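Local structure of putative sodium:solute symporter (5NV9) at residues L195-I200 with G292-V297. The protein uses the sodium gradient to drive uptake of the sialic acid N-acetylneuraminic acid into the bacterial cell. Residues are numbered along the deposited sequence; the frame is centred on the assembly and turned at random.
Sequences LIFIMI and GSALFV
Ile200 meets Ala294 and Leu295 through its two separate branches. Its CB points across at the other helix. The CG2 methyl lies anti to the backbone N, which sends it onto Ala294. There Ile200 CG2 stands 3.4 Å from Ala294 CB, tighter than usual for two carbons. The same methyl, Ile200 CG2, also comes within 3.6 Å of Ala294 O, so it touches both the side chain and the backbone of that residue. The other branch, CG1, is extended by a chi2 of 162° and carries CD1 to Leu295. Ile200 CD1 lies 3.6 Å from Leu295 CD2 and 3.7 Å from Leu295 CG. The two side chains cross at about a right angle, with the CD2 branch of Leu295 reaching in towards Ile200 CD1.

Residues 195-200 belong to helix 155-203 and residues 292-297 to helix 267-301. Both are long helices of the LeuT fold, and they meet here near their periplasmic ends, away from the sialic acid and sodium sites. The segments run nearly parallel, and their axes come within 9.6 Å at an angle of 24°. Ala294 CA is 6.3 Å from Ile200 CA, the nearest such pair between the segments.

Phe197, one turn before Ile200, adds a lighter touch. Its ring approaches obliquely, and Phe197 CE1 is 4.2 Å from Ala294 CB. The contact is apolar, with no hydrogen bond between the segments. Helix 315-323 borders the Ile200–Leu295 pair, where Phe319 touches both side chains. Helix 207-217 borders Phe197 and Ala294, with Ile208 against the former and Ile211 against the latter.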
loop_
_atom_site.group_PDB
_atom_site.type_symbol
_atom_site.label_atom_id
_atom_site.label_comp_id
_atom_site.label_asym_id
_atom_site.label_seq_id
_atom_site.Cartn_x
_atom_site.Cartn_y
_atom_site.Cartn_z
ATOM N N LEU A 195 14.131 -16.034 -4.034
ATOM C CA LEU A 195 15.295 -16.364 -4.817
ATOM C C LEU A 195 16.520 -15.582 -4.311
ATOM O O LEU A 195 17.623 -16.095 -4.311
ATOM C CB LEU A 195 15.031 -16.053 -6.290
ATOM C CG LEU A 195 16.176 -16.484 -7.206
ATOM C CD1 LEU A 195 16.379 -18.005 -7.229
ATOM C CD2 LEU A 195 15.884 -15.919 -8.565
ATOM N N ILE A 196 16.315 -14.319 -3.941
ATOM C CA ILE A 196 17.380 -13.455 -3.306
ATOM C C ILE A 196 17.866 -14.122 -2.024
ATOM O O ILE A 196 19.070 -14.280 -1.796
ATOM C CB ILE A 196 16.869 -12.048 -2.967
ATOM C CG1 ILE A 196 16.577 -11.238 -4.254
ATOM C CG2 ILE A 196 17.897 -11.321 -2.115
ATOM C CD1 ILE A 196 15.667 -10.041 -4.068
ATOM N N PHE A 197 16.926 -14.521 -1.194
ATOM C CA PHE A 197 17.289 -15.188 0.043
ATOM C C PHE A 197 18.208 -16.418 -0.229
ATOM O O PHE A 197 19.308 -16.508 0.296
ATOM C CB PHE A 197 16.059 -15.636 0.849
ATOM C CG PHE A 197 16.438 -16.261 2.157
ATOM C CD1 PHE A 197 17.096 -15.508 3.119
ATOM C CD2 PHE A 197 16.214 -17.598 2.386
ATOM C CE1 PHE A 197 17.467 -16.086 4.326
ATOM C CE2 PHE A 197 16.605 -18.195 3.562
ATOM C CZ PHE A 197 17.244 -17.445 4.545
ATOM N N ILE A 198 17.733 -17.323 -1.041
ATOM C CA ILE A 198 18.491 -18.507 -1.434
ATOM C C ILE A 198 19.937 -18.260 -1.895
ATOM O O ILE A 198 20.873 -18.947 -1.430
ATOM C CB ILE A 198 17.719 -19.294 -2.513
ATOM C CG1 ILE A 198 16.501 -19.938 -1.851
ATOM C CG2 ILE A 198 18.616 -20.383 -3.140
ATOM C CD1 ILE A 198 15.436 -20.331 -2.838
HETATM N N MSE A 199 20.092 -17.289 -2.789
HETATM C CA MSE A 199 21.358 -16.898 -3.305
HETATM C C MSE A 199 22.280 -16.350 -2.255
HETATM O O MSE A 199 23.501 -16.608 -2.329
HETATM C CB MSE A 199 21.207 -15.847 -4.415
HETATM C CG MSE A 199 20.293 -16.434 -5.527
HETATM SE SE MSE A 199 21.066 -16.295 -7.354
HETATM C CE MSE A 199 22.722 -17.201 -6.763
ATOM N N ILE A 200 21.754 -15.546 -1.328
ATOM C CA ILE A 200 22.588 -15.042 -0.251
ATOM C C ILE A 200 22.993 -16.225 0.631
ATOM O O ILE A 200 24.120 -16.274 1.072
ATOM C CB ILE A 200 21.926 -13.974 0.656
ATOM C CG1 ILE A 200 21.513 -12.744 -0.126
ATOM C CG2 ILE A 200 22.923 -13.542 1.744
ATOM C CD1 ILE A 200 20.489 -11.892 0.608
ATOM N N GLY A 292 17.536 -9.053 4.872
ATOM C CA GLY A 292 18.347 -8.110 5.644
ATOM C C GLY A 292 19.250 -8.795 6.629
ATOM O O GLY A 292 20.395 -8.455 6.746
ATOM N N SER A 293 18.762 -9.800 7.322
ATOM C CA SER A 293 19.629 -10.575 8.177
ATOM C C SER A 293 20.746 -11.330 7.431
ATOM O O SER A 293 21.926 -11.363 7.864
ATOM C CB SER A 293 18.751 -11.535 8.986
ATOM O OG SER A 293 17.889 -10.797 9.824
ATOM N N ALA A 294 20.372 -11.943 6.310
ATOM C CA ALA A 294 21.358 -12.591 5.415
ATOM C C ALA A 294 22.404 -11.666 4.911
ATOM O O ALA A 294 23.583 -12.039 4.905
ATOM C CB ALA A 294 20.688 -13.315 4.260
ATOM N N LEU A 295 22.013 -10.455 4.493
ATOM C CA LEU A 295 22.960 -9.516 3.931
ATOM C C LEU A 295 23.918 -9.011 4.963
ATOM O O LEU A 295 25.057 -8.688 4.622
ATOM C CB LEU A 295 22.264 -8.312 3.300
ATOM C CG LEU A 295 21.538 -8.577 1.964
ATOM C CD1 LEU A 295 20.725 -7.420 1.546
ATOM C CD2 LEU A 295 22.478 -8.941 0.855
ATOM N N PHE A 296 23.401 -8.849 6.196
ATOM C CA PHE A 296 24.181 -8.446 7.336
ATOM C C PHE A 296 25.305 -9.457 7.582
ATOM O O PHE A 296 26.474 -9.065 7.755
ATOM C CB PHE A 296 23.284 -8.318 8.560
ATOM C CG PHE A 296 24.026 -8.349 9.833
ATOM C CD1 PHE A 296 24.757 -7.272 10.219
ATOM C CD2 PHE A 296 23.982 -9.460 10.623
ATOM C CE1 PHE A 296 25.483 -7.278 11.395
ATOM C CE2 PHE A 296 24.715 -9.488 11.804
ATOM C CZ PHE A 296 25.471 -8.403 12.186
ATOM N N VAL A 297 24.950 -10.750 7.617
ATOM C CA VAL A 297 25.953 -11.809 7.751
ATOM C C VAL A 297 26.913 -11.816 6.567
ATOM O O VAL A 297 28.124 -11.902 6.749
ATOM C CB VAL A 297 25.332 -13.163 7.992
ATOM C CG1 VAL A 297 26.413 -14.214 8.139
ATOM C CG2 VAL A 297 24.489 -13.111 9.243
#